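PDB 7CGF: PUM-HD domain-containing protein, which binds single-stranded RNA through its Pumilio repeats, probably recognising elements in the 3' untranslated regions of target messenger RNAs. Local coordinates for residues D68-N73 with Y85-F90; K89-G94 with C120-K125; K125-I130 with C156-K161. The protein carries 2 engineered substitutions. All blocks are in the same frame, centred on the assembly; numbering follows the deposited sequence.

Interaction 1: residues D68-N73 with Y85-F90; sequences DEVVSN and YVVQKF. With nucleotides of chain B.
The ring of Phe90 meets Val70 obliquely, its CE2 lying 4.0 Å from Val70 CG2, while the ring of Tyr85, one helical turn and more away, carries base A8 of chain B over one face, with A8 N6 about 3.3 Å above the ring plane. U7 of chain B reaches the same tyrosine obliquely through its N3. Val70 takes part in every contact between the two segments: its CG2 touches Val86 CG1 as well as Phe90, and its CG1 approaches Val87 CG2 at 4.4 Å. With CG1 anti to the backbone N (chi1 170°), the valine presents both methyls to helix 83-89, and its branched, rigid shape suits a buried site where helices 67-72 and 83-89, in what is predicted to be largely one Pumilio repeat, pack by apolar contact. The RNA lies on another side of helix 83-89. There Gln88, extended beyond CG, donates from NE2 to U7 O4 over 2.9 Å, nearly straight at 174°, and its OE1 takes a hydrogen bond from Lys125. The broad aromatic ring of Tyr85 suits stacking on A8, whereas the amide of Gln88 suits the polar edge of U7.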
loop_
_atom_site.group_PDB
_atom_site.type_symbol
_atom_site.label_atom_id
_atom_site.label_comp_id
_atom_site.label_asym_id
_atom_site.label_seq_id
_atom_site.Cartn_x
_atom_site.Cartn_y
_atom_site.Cartn_z
ATOM N N ASP A 68 13.054 -3.960 32.098
ATOM C CA ASP A 68 11.991 -3.831 33.090
ATOM C C ASP A 68 11.402 -2.428 33.097
ATOM O O ASP A 68 10.193 -2.263 33.286
ATOM C CB ASP A 68 12.499 -4.189 34.489
ATOM C CG ASP A 68 12.492 -5.680 34.747
ATOM O OD1 ASP A 68 12.069 -6.442 33.856
ATOM O OD2 ASP A 68 12.910 -6.092 35.851
ATOM N N GLU A 69 12.242 -1.401 32.916
ATOM C CA GLU A 69 11.725 -0.037 32.897
ATOM C C GLU A 69 10.998 0.275 31.587
ATOM O O GLU A 69 10.029 1.043 31.600
ATOM C CB GLU A 69 12.850 0.975 33.143
ATOM C CG GLU A 69 13.362 1.052 34.597
ATOM C CD GLU A 69 12.420 1.765 35.556
ATOM O OE1 GLU A 69 11.454 2.421 35.105
ATOM O OE2 GLU A 69 12.656 1.679 36.787
ATOM N N VAL A 70 11.439 -0.297 30.458
ATOM C CA VAL A 70 10.659 -0.168 29.220
ATOM C C VAL A 70 9.266 -0.756 29.409
ATOM O O VAL A 70 8.253 -0.142 29.042
ATOM C CB VAL A 70 11.387 -0.837 28.038
ATOM C CG1 VAL A 70 10.462 -0.923 26.818
ATOM C CG2 VAL A 70 12.655 -0.072 27.682
ATOM N N VAL A 71 9.194 -1.966 29.965
ATOM C CA VAL A 71 7.900 -2.595 30.225
ATOM C C VAL A 71 7.065 -1.750 31.180
ATOM O O VAL A 71 5.876 -1.502 30.940
ATOM C CB VAL A 71 8.094 -4.017 30.781
ATOM C CG1 VAL A 71 6.764 -4.549 31.326
ATOM C CG2 VAL A 71 8.615 -4.924 29.697
ATOM N N SER A 72 7.660 -1.324 32.301
ATOM C CA SER A 72 6.881 -0.604 33.293
ATOM C C SER A 72 6.393 0.739 32.770
ATOM O O SER A 72 5.352 1.221 33.224
ATOM C CB SER A 72 7.694 -0.425 34.584
ATOM O OG SER A 72 8.573 0.673 34.484
ATOM N N ASN A 73 7.077 1.315 31.777
ATOM C CA ASN A 73 6.696 2.606 31.222
ATOM C C ASN A 73 6.179 2.495 29.792
ATOM O O ASN A 73 6.149 3.505 29.078
ATOM C CB ASN A 73 7.882 3.570 31.271
ATOM C CG ASN A 73 8.286 3.925 32.705
ATOM O OD1 ASN A 73 7.647 4.764 33.355
ATOM N ND2 ASN A 73 9.342 3.280 33.202
ATOM N N TYR A 85 11.001 4.673 19.453
ATOM C CA TYR A 85 12.135 3.936 18.887
ATOM C C TYR A 85 12.752 2.992 19.903
ATOM O O TYR A 85 13.240 1.915 19.534
ATOM C CB TYR A 85 13.209 4.897 18.382
ATOM C CG TYR A 85 12.713 5.849 17.351
ATOM C CD1 TYR A 85 12.500 5.443 16.043
ATOM C CD2 TYR A 85 12.424 7.163 17.696
ATOM C CE1 TYR A 85 12.026 6.349 15.088
ATOM C CE2 TYR A 85 11.957 8.046 16.777
ATOM C CZ TYR A 85 11.748 7.646 15.483
ATOM O OH TYR A 85 11.285 8.565 14.583
ATOM N N VAL A 86 12.790 3.408 21.177
ATOM C CA VAL A 86 13.321 2.546 22.234
ATOM C C VAL A 86 12.475 1.291 22.372
ATOM O O VAL A 86 13.004 0.175 22.461
ATOM C CB VAL A 86 13.405 3.322 23.559
ATOM C CG1 VAL A 86 13.795 2.393 24.732
ATOM C CG2 VAL A 86 14.399 4.448 23.434
ATOM N N VAL A 87 11.147 1.442 22.365
ATOM C CA VAL A 87 10.281 0.272 22.417
ATOM C C VAL A 87 10.517 -0.625 21.208
ATOM O O VAL A 87 10.598 -1.856 21.338
ATOM C CB VAL A 87 8.801 0.680 22.534
ATOM C CG1 VAL A 87 7.926 -0.593 22.645
ATOM C CG2 VAL A 87 8.602 1.617 23.748
ATOM N N GLN A 88 10.650 -0.030 20.020
ATOM C CA GLN A 88 10.826 -0.834 18.816
ATOM C C GLN A 88 12.090 -1.681 18.868
ATOM O O GLN A 88 12.130 -2.755 18.259
ATOM C CB GLN A 88 10.866 0.059 17.591
ATOM C CG GLN A 88 9.525 0.573 17.217
ATOM C CD GLN A 88 9.573 1.323 15.909
ATOM O OE1 GLN A 88 9.939 0.765 14.869
ATOM N NE2 GLN A 88 9.234 2.611 15.953
ATOM N N LYS A 89 13.137 -1.207 19.549
ATOM C CA LYS A 89 14.368 -1.987 19.622
ATOM C C LYS A 89 14.127 -3.369 20.211
ATOM O O LYS A 89 14.832 -4.323 19.858
ATOM C CB LYS A 89 15.421 -1.262 20.467
ATOM C CG LYS A 89 16.103 -0.085 19.778
ATOM C CD LYS A 89 16.789 -0.544 18.508
ATOM C CE LYS A 89 17.758 0.499 17.967
ATOM N NZ LYS A 89 18.332 0.048 16.647
ATOM N N PHE A 90 13.167 -3.501 21.119
ATOM C CA PHE A 90 12.930 -4.787 21.758
ATOM C C PHE A 90 11.958 -5.677 20.990
ATOM O O PHE A 90 11.611 -6.761 21.481
ATOM C CB PHE A 90 12.466 -4.573 23.194
ATOM C CG PHE A 90 13.580 -4.136 24.095
ATOM C CD1 PHE A 90 14.530 -5.053 24.516
ATOM C CD2 PHE A 90 13.717 -2.817 24.455
ATOM C CE1 PHE A 90 15.584 -4.652 25.334
ATOM C CE2 PHE A 90 14.765 -2.405 25.261
ATOM C CZ PHE A 90 15.698 -3.328 25.710
ATOM P P A B 8 10.352 13.297 11.263
ATOM O OP1 A B 8 10.125 14.747 11.012
ATOM O OP2 A B 8 11.076 12.384 10.327
ATOM O "O5'" A B 8 11.155 13.185 12.624
ATOM C "C5'" A B 8 10.793 13.956 13.757
ATOM C "C4'" A B 8 11.975 14.113 14.675
ATOM O "O4'" A B 8 12.388 12.798 15.157
ATOM C "C3'" A B 8 13.213 14.734 14.025
ATOM O "O3'" A B 8 13.886 15.525 15.002
ATOM C "C2'" A B 8 14.066 13.512 13.711
ATOM O "O2'" A B 8 15.447 13.779 13.556
ATOM C "C1'" A B 8 13.772 12.644 14.932
ATOM N N9 A B 8 14.076 11.216 14.774
ATOM C C8 A B 8 13.833 10.433 13.683
ATOM N N7 A B 8 14.240 9.188 13.831
ATOM C C5 A B 8 14.765 9.157 15.129
ATOM C C6 A B 8 15.352 8.148 15.903
ATOM N N6 A B 8 15.525 6.881 15.513
ATOM N N1 A B 8 15.771 8.478 17.147
ATOM C C2 A B 8 15.621 9.732 17.586
ATOM N N3 A B 8 15.080 10.755 16.945
ATOM C C4 A B 8 14.668 10.407 15.714
ATOM P P U B 7 5.192 11.233 7.971
ATOM O OP1 U B 7 5.299 12.720 7.857
ATOM O OP2 U B 7 5.840 10.345 6.975
ATOM O "O5'" U B 7 5.769 10.772 9.368
ATOM C "C5'" U B 7 7.154 10.836 9.615
ATOM C "C4'" U B 7 7.396 10.833 11.087
ATOM O "O4'" U B 7 7.183 9.511 11.616
ATOM C "C3'" U B 7 8.805 11.189 11.521
ATOM O "O3'" U B 7 8.947 12.601 11.585
ATOM C "C2'" U B 7 8.945 10.509 12.893
ATOM O "O2'" U B 7 8.606 11.430 13.927
ATOM C "C1'" U B 7 7.885 9.387 12.834
ATOM N N1 U B 7 8.379 7.990 12.961
ATOM C C2 U B 7 8.432 7.468 14.232
ATOM O O2 U B 7 8.167 8.148 15.203
ATOM N N3 U B 7 8.850 6.158 14.332
ATOM C C4 U B 7 9.198 5.344 13.277
ATOM O O4 U B 7 9.546 4.178 13.486
ATOM C C5 U B 7 9.088 5.949 11.987
ATOM C C6 U B 7 8.690 7.221 11.867
#

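Interaction 2: residues K89-G94 with C120-K125. With nucleotides of chain B.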
loop_
_atom_site.group_PDB
_atom_site.type_symbol
_atom_site.label_atom_id
_atom_site.label_comp_id
_atom_site.label_asym_id
_atom_site.label_seq_id
_atom_site.Cartn_x
_atom_site.Cartn_y
_atom_site.Cartn_z
ATOM N N LYS A 89 13.137 -1.207 19.549
ATOM C CA LYS A 89 14.368 -1.987 19.622
ATOM C C LYS A 89 14.127 -3.369 20.211
ATOM O O LYS A 89 14.832 -4.323 19.858
ATOM C CB LYS A 89 15.421 -1.262 20.467
ATOM C CG LYS A 89 16.103 -0.085 19.778
ATOM C CD LYS A 89 16.789 -0.544 18.508
ATOM C CE LYS A 89 17.758 0.499 17.967
ATOM N NZ LYS A 89 18.332 0.048 16.647
ATOM N N PHE A 90 13.167 -3.501 21.119
ATOM C CA PHE A 90 12.930 -4.787 21.758
ATOM C C PHE A 90 11.958 -5.677 20.990
ATOM O O PHE A 90 11.611 -6.761 21.481
ATOM C CB PHE A 90 12.466 -4.573 23.194
ATOM C CG PHE A 90 13.580 -4.136 24.095
ATOM C CD1 PHE A 90 14.530 -5.053 24.516
ATOM C CD2 PHE A 90 13.717 -2.817 24.455
ATOM C CE1 PHE A 90 15.584 -4.652 25.334
ATOM C CE2 PHE A 90 14.765 -2.405 25.261
ATOM C CZ PHE A 90 15.698 -3.328 25.710
ATOM N N PHE A 91 11.524 -5.264 19.795
ATOM C CA PHE A 91 10.832 -6.159 18.882
ATOM C C PHE A 91 11.726 -6.613 17.738
ATOM O O PHE A 91 11.259 -7.318 16.837
ATOM C CB PHE A 91 9.566 -5.489 18.315
ATOM C CG PHE A 91 8.386 -5.537 19.239
ATOM C CD1 PHE A 91 7.930 -6.745 19.737
ATOM C CD2 PHE A 91 7.709 -4.375 19.589
ATOM C CE1 PHE A 91 6.834 -6.800 20.577
ATOM C CE2 PHE A 91 6.601 -4.419 20.423
ATOM C CZ PHE A 91 6.171 -5.643 20.929
ATOM N N GLU A 92 12.998 -6.234 17.750
ATOM C CA GLU A 92 13.901 -6.605 16.675
ATOM C C GLU A 92 14.305 -8.073 16.791
ATOM O O GLU A 92 14.219 -8.689 17.858
ATOM C CB GLU A 92 15.165 -5.742 16.685
ATOM C CG GLU A 92 14.955 -4.237 16.492
ATOM C CD GLU A 92 14.482 -3.853 15.090
ATOM O OE1 GLU A 92 14.671 -4.640 14.129
ATOM O OE2 GLU A 92 13.921 -2.739 14.957
ATOM N N TYR A 93 14.752 -8.640 15.670
ATOM C CA TYR A 93 15.448 -9.919 15.753
ATOM C C TYR A 93 16.657 -9.757 16.665
ATOM O O TYR A 93 17.363 -8.745 16.617
ATOM C CB TYR A 93 15.911 -10.394 14.367
ATOM C CG TYR A 93 14.835 -10.567 13.314
ATOM C CD1 TYR A 93 13.622 -11.179 13.610
ATOM C CD2 TYR A 93 15.045 -10.121 12.009
ATOM C CE1 TYR A 93 12.639 -11.338 12.631
ATOM C CE2 TYR A 93 14.072 -10.281 11.023
ATOM C CZ TYR A 93 12.877 -10.885 11.340
ATOM O OH TYR A 93 11.925 -11.031 10.357
ATOM N N GLY A 94 16.911 -10.757 17.493
ATOM C CA GLY A 94 17.935 -10.653 18.498
ATOM C C GLY A 94 17.395 -10.314 19.865
ATOM O O GLY A 94 18.092 -10.519 20.865
ATOM N N CYS A 120 1.537 3.463 16.391
ATOM C CA CYS A 120 1.258 2.541 15.296
ATOM C C CYS A 120 2.542 2.032 14.640
ATOM O O CYS A 120 2.528 0.961 14.024
ATOM C CB CYS A 120 0.335 3.204 14.256
ATOM S SG CYS A 120 1.157 4.240 13.046
ATOM N N ARG A 121 3.646 2.776 14.751
ATOM C CA ARG A 121 4.925 2.292 14.235
ATOM C C ARG A 121 5.472 1.168 15.103
ATOM O O ARG A 121 6.128 0.251 14.586
ATOM C CB ARG A 121 5.943 3.435 14.157
ATOM C CG ARG A 121 5.417 4.735 13.506
ATOM C CD ARG A 121 4.797 4.481 12.123
ATOM N NE ARG A 121 5.781 4.187 11.078
ATOM C CZ ARG A 121 6.319 5.100 10.268
ATOM N NH1 ARG A 121 7.183 4.730 9.336
ATOM N NH2 ARG A 121 5.987 6.376 10.378
ATOM N N VAL A 122 5.235 1.238 16.415
ATOM C CA VAL A 122 5.571 0.120 17.301
ATOM C C VAL A 122 4.792 -1.127 16.903
ATOM O O VAL A 122 5.346 -2.232 16.835
ATOM C CB VAL A 122 5.301 0.491 18.769
ATOM C CG1 VAL A 122 5.612 -0.712 19.674
ATOM C CG2 VAL A 122 6.147 1.709 19.172
ATOM N N LEU A 123 3.487 -0.978 16.652
ATOM C CA LEU A 123 2.686 -2.140 16.266
ATOM C C LEU A 123 3.136 -2.714 14.931
ATOM O O LEU A 123 3.150 -3.943 14.749
ATOM C CB LEU A 123 1.202 -1.779 16.199
ATOM C CG LEU A 123 0.516 -1.319 17.475
ATOM C CD1 LEU A 123 -0.991 -1.196 17.204
ATOM C CD2 LEU A 123 0.823 -2.282 18.637
ATOM N N GLN A 124 3.481 -1.850 13.971
ATOM C CA GLN A 124 3.939 -2.354 12.680
ATOM C C GLN A 124 5.262 -3.083 12.820
ATOM O O GLN A 124 5.468 -4.125 12.189
ATOM C CB GLN A 124 4.069 -1.215 11.672
ATOM C CG GLN A 124 2.730 -0.691 11.218
ATOM C CD GLN A 124 2.886 0.575 10.406
ATOM O OE1 GLN A 124 3.287 0.536 9.238
ATOM N NE2 GLN A 124 2.600 1.714 11.033
ATOM N N LYS A 125 6.175 -2.545 13.636
ATOM C CA LYS A 125 7.438 -3.234 13.884
ATOM C C LYS A 125 7.191 -4.610 14.493
ATOM O O LYS A 125 7.790 -5.601 14.065
ATOM C CB LYS A 125 8.327 -2.379 14.800
ATOM C CG LYS A 125 9.657 -3.031 15.236
ATOM C CD LYS A 125 10.501 -3.462 14.051
ATOM C CE LYS A 125 10.818 -2.306 13.120
ATOM N NZ LYS A 125 11.792 -1.386 13.747
ATOM P P A B 6 0.069 10.059 4.191
ATOM O OP1 A B 6 -0.826 10.955 4.956
ATOM O OP2 A B 6 1.177 10.571 3.355
ATOM O "O5'" A B 6 0.722 9.039 5.231
ATOM C "C5'" A B 6 1.983 9.327 5.819
ATOM C "C4'" A B 6 1.897 9.413 7.324
ATOM O "O4'" A B 6 1.304 8.208 7.856
ATOM C "C3'" A B 6 3.238 9.528 8.025
ATOM O "O3'" A B 6 3.648 10.877 8.092
ATOM C "C2'" A B 6 2.989 8.905 9.400
ATOM O "O2'" A B 6 2.455 9.874 10.296
ATOM C "C1'" A B 6 1.906 7.866 9.090
ATOM N N9 A B 6 2.415 6.479 8.980
ATOM C C8 A B 6 2.026 5.421 9.776
ATOM N N7 A B 6 2.626 4.278 9.468
ATOM C C5 A B 6 3.460 4.621 8.404
ATOM C C6 A B 6 4.368 3.873 7.622
ATOM N N6 A B 6 4.579 2.562 7.791
ATOM N N1 A B 6 5.052 4.504 6.647
ATOM C C2 A B 6 4.848 5.816 6.457
ATOM N N3 A B 6 4.028 6.626 7.121
ATOM C C4 A B 6 3.341 5.970 8.087
ATOM P P U B 7 5.192 11.233 7.971
ATOM O OP1 U B 7 5.299 12.720 7.857
ATOM O OP2 U B 7 5.840 10.345 6.975
ATOM O "O5'" U B 7 5.769 10.772 9.368
ATOM C "C5'" U B 7 7.154 10.836 9.615
ATOM C "C4'" U B 7 7.396 10.833 11.087
ATOM O "O4'" U B 7 7.183 9.511 11.616
ATOM C "C3'" U B 7 8.805 11.189 11.521
ATOM O "O3'" U B 7 8.947 12.601 11.585
ATOM C "C2'" U B 7 8.945 10.509 12.893
ATOM O "O2'" U B 7 8.606 11.430 13.927
ATOM C "C1'" U B 7 7.885 9.387 12.834
ATOM N N1 U B 7 8.379 7.990 12.961
ATOM C C2 U B 7 8.432 7.468 14.232
ATOM O O2 U B 7 8.167 8.148 15.203
ATOM N N3 U B 7 8.850 6.158 14.332
ATOM C C4 U B 7 9.198 5.344 13.277
ATOM O O4 U B 7 9.546 4.178 13.486
ATOM C C5 U B 7 9.088 5.949 11.987
ATOM C C6 U B 7 8.690 7.221 11.867
#
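Successive Pumilio repeats join here: the turn that follows helix 83-89, a type I beta turn from Lys89 to Glu92, lies against the RNA-binding helix 119-129 of the next repeat. Phe91 supplies the apolar half. Its CB packs on Lys125 CG at 3.9 Å, and its CE2, at the ring edge and near the ring plane, meets Val122 CG1 at the same distance, the two side chains crossing at about a right angle. A phenylalanine suits the place because it is long enough to reach Val122 with its ring edge while its CB rests on the lysine's CG. The polar half is the salt bridge from Lys125 NZ to Glu92 OE2, 2.8 Å long, arriving on the syn side of the carboxylate and 23° out of its plane. In Lys125 a trans first torsion (chi1 176°) is followed by a bend at each later one, which folds the ammonium back to the glutamate.

On the RNA side of the same helix, Arg121 slides its guanidinium between two bases, with U7 of chain B over one face and A6 of chain B over the opposite one. Gln124 reads the edge of A6: NE2 donates to N7 at 3.0 Å, and OE1 accepts from N6 at 2.8 Å. Its NE2 also bonds to Cys120 O from above the carbonyl plane, which helps fix the amide's rotation. Cys120 SG lies 3.6 Å from A6 C8. Around the contact, Phe91 also packs on helix 99-106, and Val122 touches helix 83-89.

Interaction 3: residues K125-I130 with C156-K161; sequences KALEKI and CRVVQK. Engineered in segment 156-161: Cys156 (natural residue Asn), Arg157 (natural residue His). With nucleotides of chain B.
Leu127 and Val158 form the close-packed side of this contact, with Glu128 and Lys161 pairing on its more exposed side. Leu127 CD1 sits 3.7 Å from Val158 O and 4.1 Å from Val158 CG1, while Leu127 CB lies against Lys161 CG at 3.8 Å. A leucine fits because it is long enough for CD1 to reach both the Val158 carbonyl and its CG1. Toward solvent, Lys161 NZ bonds to Glu128 OE1 in a salt bridge of 2.9 Å, met from above the carboxylate plane, 45° out of it. Lys161 CG points opposite its own N (chi1 -173°), which carries the chain toward helix 119-129; CD and CE then lead past Glu128 OE1 to the salt bridge, so a long aliphatic stem with a charged end serves both sides.

On the RNA face of helix 155-165, Cys156 (Asn in the natural sequence) and Arg157 (His) are engineered. The Arg157 guanidinium, a sandwich of the engineered protein, lies between A6 and G5 of chain B, one base over each face. Gln160 OE1 accepts from G5 N2 at 2.8 Å and from Arg200, and its NE2 bonds to Cys156 O. The two helix segments run almost parallel, at 3° with axes 9.7 Å apart. Helix 132-142 packs against Ala126, Ile130 and Val158, and helix 194-204 touches Val159.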
loop_
_atom_site.group_PDB
_atom_site.type_symbol
_atom_site.label_atom_id
_atom_site.label_comp_id
_atom_site.label_asym_id
_atom_site.label_seq_id
_atom_site.Cartn_x
_atom_site.Cartn_y
_atom_site.Cartn_z
ATOM N N LYS A 125 6.175 -2.545 13.636
ATOM C CA LYS A 125 7.438 -3.234 13.884
ATOM C C LYS A 125 7.191 -4.610 14.493
ATOM O O LYS A 125 7.790 -5.601 14.065
ATOM C CB LYS A 125 8.327 -2.379 14.800
ATOM C CG LYS A 125 9.657 -3.031 15.236
ATOM C CD LYS A 125 10.501 -3.462 14.051
ATOM C CE LYS A 125 10.818 -2.306 13.120
ATOM N NZ LYS A 125 11.792 -1.386 13.747
ATOM N N ALA A 126 6.302 -4.687 15.488
ATOM C CA ALA A 126 5.986 -5.973 16.111
ATOM C C ALA A 126 5.454 -6.967 15.079
ATOM O O ALA A 126 5.940 -8.101 14.977
ATOM C CB ALA A 126 4.988 -5.761 17.251
ATOM N N LEU A 127 4.479 -6.549 14.261
ATOM C CA LEU A 127 3.943 -7.483 13.274
ATOM C C LEU A 127 4.994 -7.893 12.250
ATOM O O LEU A 127 4.946 -9.011 11.714
ATOM C CB LEU A 127 2.731 -6.868 12.569
ATOM C CG LEU A 127 1.505 -6.670 13.442
ATOM C CD1 LEU A 127 0.450 -5.870 12.676
ATOM C CD2 LEU A 127 0.929 -8.020 13.915
ATOM N N GLU A 128 5.925 -6.995 11.936
ATOM C CA GLU A 128 6.980 -7.298 10.981
ATOM C C GLU A 128 7.916 -8.387 11.479
ATOM O O GLU A 128 8.470 -9.142 10.671
ATOM C CB GLU A 128 7.775 -6.025 10.697
ATOM C CG GLU A 128 9.049 -6.198 9.900
ATOM C CD GLU A 128 8.804 -6.546 8.451
ATOM O OE1 GLU A 128 7.667 -6.321 7.960
ATOM O OE2 GLU A 128 9.762 -7.033 7.805
ATOM N N LYS A 129 8.102 -8.495 12.789
ATOM C CA LYS A 129 9.192 -9.302 13.341
ATOM C C LYS A 129 8.752 -10.546 14.102
ATOM O O LYS A 129 9.430 -11.581 14.019
ATOM C CB LYS A 129 10.054 -8.447 14.271
ATOM C CG LYS A 129 10.708 -7.227 13.596
ATOM C CD LYS A 129 11.780 -7.633 12.611
ATOM C CE LYS A 129 12.505 -6.407 12.055
ATOM N NZ LYS A 129 13.609 -6.764 11.123
ATOM N N ILE A 130 7.652 -10.488 14.847
ATOM C CA ILE A 130 7.390 -11.507 15.859
ATOM C C ILE A 130 6.733 -12.753 15.279
ATOM O O ILE A 130 6.223 -12.757 14.150
ATOM C CB ILE A 130 6.542 -10.944 17.013
ATOM C CG1 ILE A 130 5.100 -10.662 16.555
ATOM C CG2 ILE A 130 7.223 -9.721 17.622
ATOM C CD1 ILE A 130 4.272 -9.836 17.552
ATOM N N CYS A 156 -4.572 2.129 9.047
ATOM C CA CYS A 156 -4.515 1.373 7.796
ATOM C C CYS A 156 -3.134 0.776 7.562
ATOM O O CYS A 156 -3.017 -0.236 6.868
ATOM C CB CYS A 156 -4.927 2.253 6.606
ATOM S SG CYS A 156 -3.659 3.353 5.896
ATOM N N ARG A 157 -2.082 1.376 8.132
ATOM C CA ARG A 157 -0.740 0.840 7.958
ATOM C C ARG A 157 -0.519 -0.380 8.844
ATOM O O ARG A 157 0.192 -1.313 8.451
ATOM C CB ARG A 157 0.295 1.923 8.276
ATOM C CG ARG A 157 0.097 3.241 7.499
ATOM C CD ARG A 157 -0.014 2.978 5.996
ATOM N NE ARG A 157 1.250 2.604 5.359
ATOM C CZ ARG A 157 2.117 3.503 4.903
ATOM N NH1 ARG A 157 1.845 4.792 5.055
ATOM N NH2 ARG A 157 3.244 3.125 4.313
ATOM N N VAL A 158 -1.133 -0.385 10.026
ATOM C CA VAL A 158 -1.137 -1.572 10.874
ATOM C C VAL A 158 -1.873 -2.707 10.174
ATOM O O VAL A 158 -1.426 -3.863 10.191
ATOM C CB VAL A 158 -1.773 -1.251 12.241
ATOM C CG1 VAL A 158 -1.832 -2.506 13.109
ATOM C CG2 VAL A 158 -1.014 -0.107 12.940
ATOM N N VAL A 159 -3.028 -2.401 9.563
ATOM C CA VAL A 159 -3.798 -3.431 8.853
ATOM C C VAL A 159 -3.025 -3.939 7.644
ATOM O O VAL A 159 -3.016 -5.145 7.357
ATOM C CB VAL A 159 -5.180 -2.886 8.452
ATOM C CG1 VAL A 159 -5.936 -3.890 7.535
ATOM C CG2 VAL A 159 -5.996 -2.607 9.682
ATOM N N GLN A 160 -2.388 -3.038 6.894
ATOM C CA GLN A 160 -1.625 -3.500 5.735
ATOM C C GLN A 160 -0.467 -4.391 6.163
ATOM O O GLN A 160 -0.190 -5.407 5.513
ATOM C CB GLN A 160 -1.108 -2.320 4.928
ATOM C CG GLN A 160 -2.206 -1.635 4.126
ATOM C CD GLN A 160 -1.700 -0.361 3.493
ATOM O OE1 GLN A 160 -0.918 -0.396 2.540
ATOM N NE2 GLN A 160 -2.139 0.779 4.028
ATOM N N LYS A 161 0.229 -4.024 7.243
ATOM C CA LYS A 161 1.315 -4.869 7.729
ATOM C C LYS A 161 0.795 -6.244 8.122
ATOM O O LYS A 161 1.441 -7.262 7.845
ATOM C CB LYS A 161 2.018 -4.204 8.918
ATOM C CG LYS A 161 3.278 -4.937 9.400
ATOM C CD LYS A 161 4.347 -4.975 8.314
ATOM C CE LYS A 161 5.245 -3.748 8.336
ATOM N NZ LYS A 161 6.338 -3.861 7.319
ATOM P P A B 6 0.069 10.059 4.191
ATOM O OP1 A B 6 -0.826 10.955 4.956
ATOM O OP2 A B 6 1.177 10.571 3.355
ATOM O "O5'" A B 6 0.722 9.039 5.231
ATOM C "C5'" A B 6 1.983 9.327 5.819
ATOM C "C4'" A B 6 1.897 9.413 7.324
ATOM O "O4'" A B 6 1.304 8.208 7.856
ATOM C "C3'" A B 6 3.238 9.528 8.025
ATOM O "O3'" A B 6 3.648 10.877 8.092
ATOM C "C2'" A B 6 2.989 8.905 9.400
ATOM O "O2'" A B 6 2.455 9.874 10.296
ATOM C "C1'" A B 6 1.906 7.866 9.090
ATOM N N9 A B 6 2.415 6.479 8.980
ATOM C C8 A B 6 2.026 5.421 9.776
ATOM N N7 A B 6 2.626 4.278 9.468
ATOM C C5 A B 6 3.460 4.621 8.404
ATOM C C6 A B 6 4.368 3.873 7.622
ATOM N N6 A B 6 4.579 2.562 7.791
ATOM N N1 A B 6 5.052 4.504 6.647
ATOM C C2 A B 6 4.848 5.816 6.457
ATOM N N3 A B 6 4.028 6.626 7.121
ATOM C C4 A B 6 3.341 5.970 8.087
ATOM P P G B 5 0.252 10.580 -1.499
ATOM O OP1 G B 5 0.301 11.818 -0.687
ATOM O OP2 G B 5 1.455 10.150 -2.255
ATOM O "O5'" G B 5 -0.155 9.361 -0.555
ATOM C "C5'" G B 5 -1.385 9.352 0.157
ATOM C "C4'" G B 5 -1.445 8.222 1.159
ATOM O "O4'" G B 5 -1.133 6.965 0.512
ATOM C "C3'" G B 5 -0.458 8.305 2.310
ATOM O "O3'" G B 5 -0.936 9.143 3.340
ATOM C "C2'" G B 5 -0.305 6.849 2.740
ATOM O "O2'" G B 5 -1.373 6.455 3.587
ATOM C "C1'" G B 5 -0.454 6.114 1.409
ATOM N N9 G B 5 0.843 5.751 0.813
ATOM C C8 G B 5 1.700 6.566 0.115
ATOM N N7 G B 5 2.766 5.941 -0.306
ATOM C C5 G B 5 2.596 4.639 0.151
ATOM C C6 G B 5 3.423 3.501 0.002
ATOM O O6 G B 5 4.518 3.404 -0.571
ATOM N N1 G B 5 2.862 2.386 0.614
ATOM C C2 G B 5 1.659 2.349 1.277
ATOM N N2 G B 5 1.327 1.153 1.790
ATOM N N3 G B 5 0.871 3.406 1.435
ATOM C C4 G B 5 1.408 4.505 0.845
#

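Overall arrangement
The three interactions follow one another along the PUM-HD superhelix of Pumilio repeats. Interaction 1 joins helices 67-72 and 83-89; interaction 2 starts from the end of helix 83-89 and reaches helix 119-129, which interaction 3 joins to helix 155-165. Centres of interactions 1 and 2 lie about 10 Å apart, those of 2 and 3 about 9 Å, and those of 1 and 3 about 18 Å. Lys89 and Phe90 belong to the first two, Lys125 to the last two. The RNA-facing helices 83-89, 119-129 and 155-165 are thus set side by side, each meeting two neighbouring bases from A8 back to G5, and the protein's N-to-C direction runs against the RNA's 5'-to-3' direction, as in other PUF proteins.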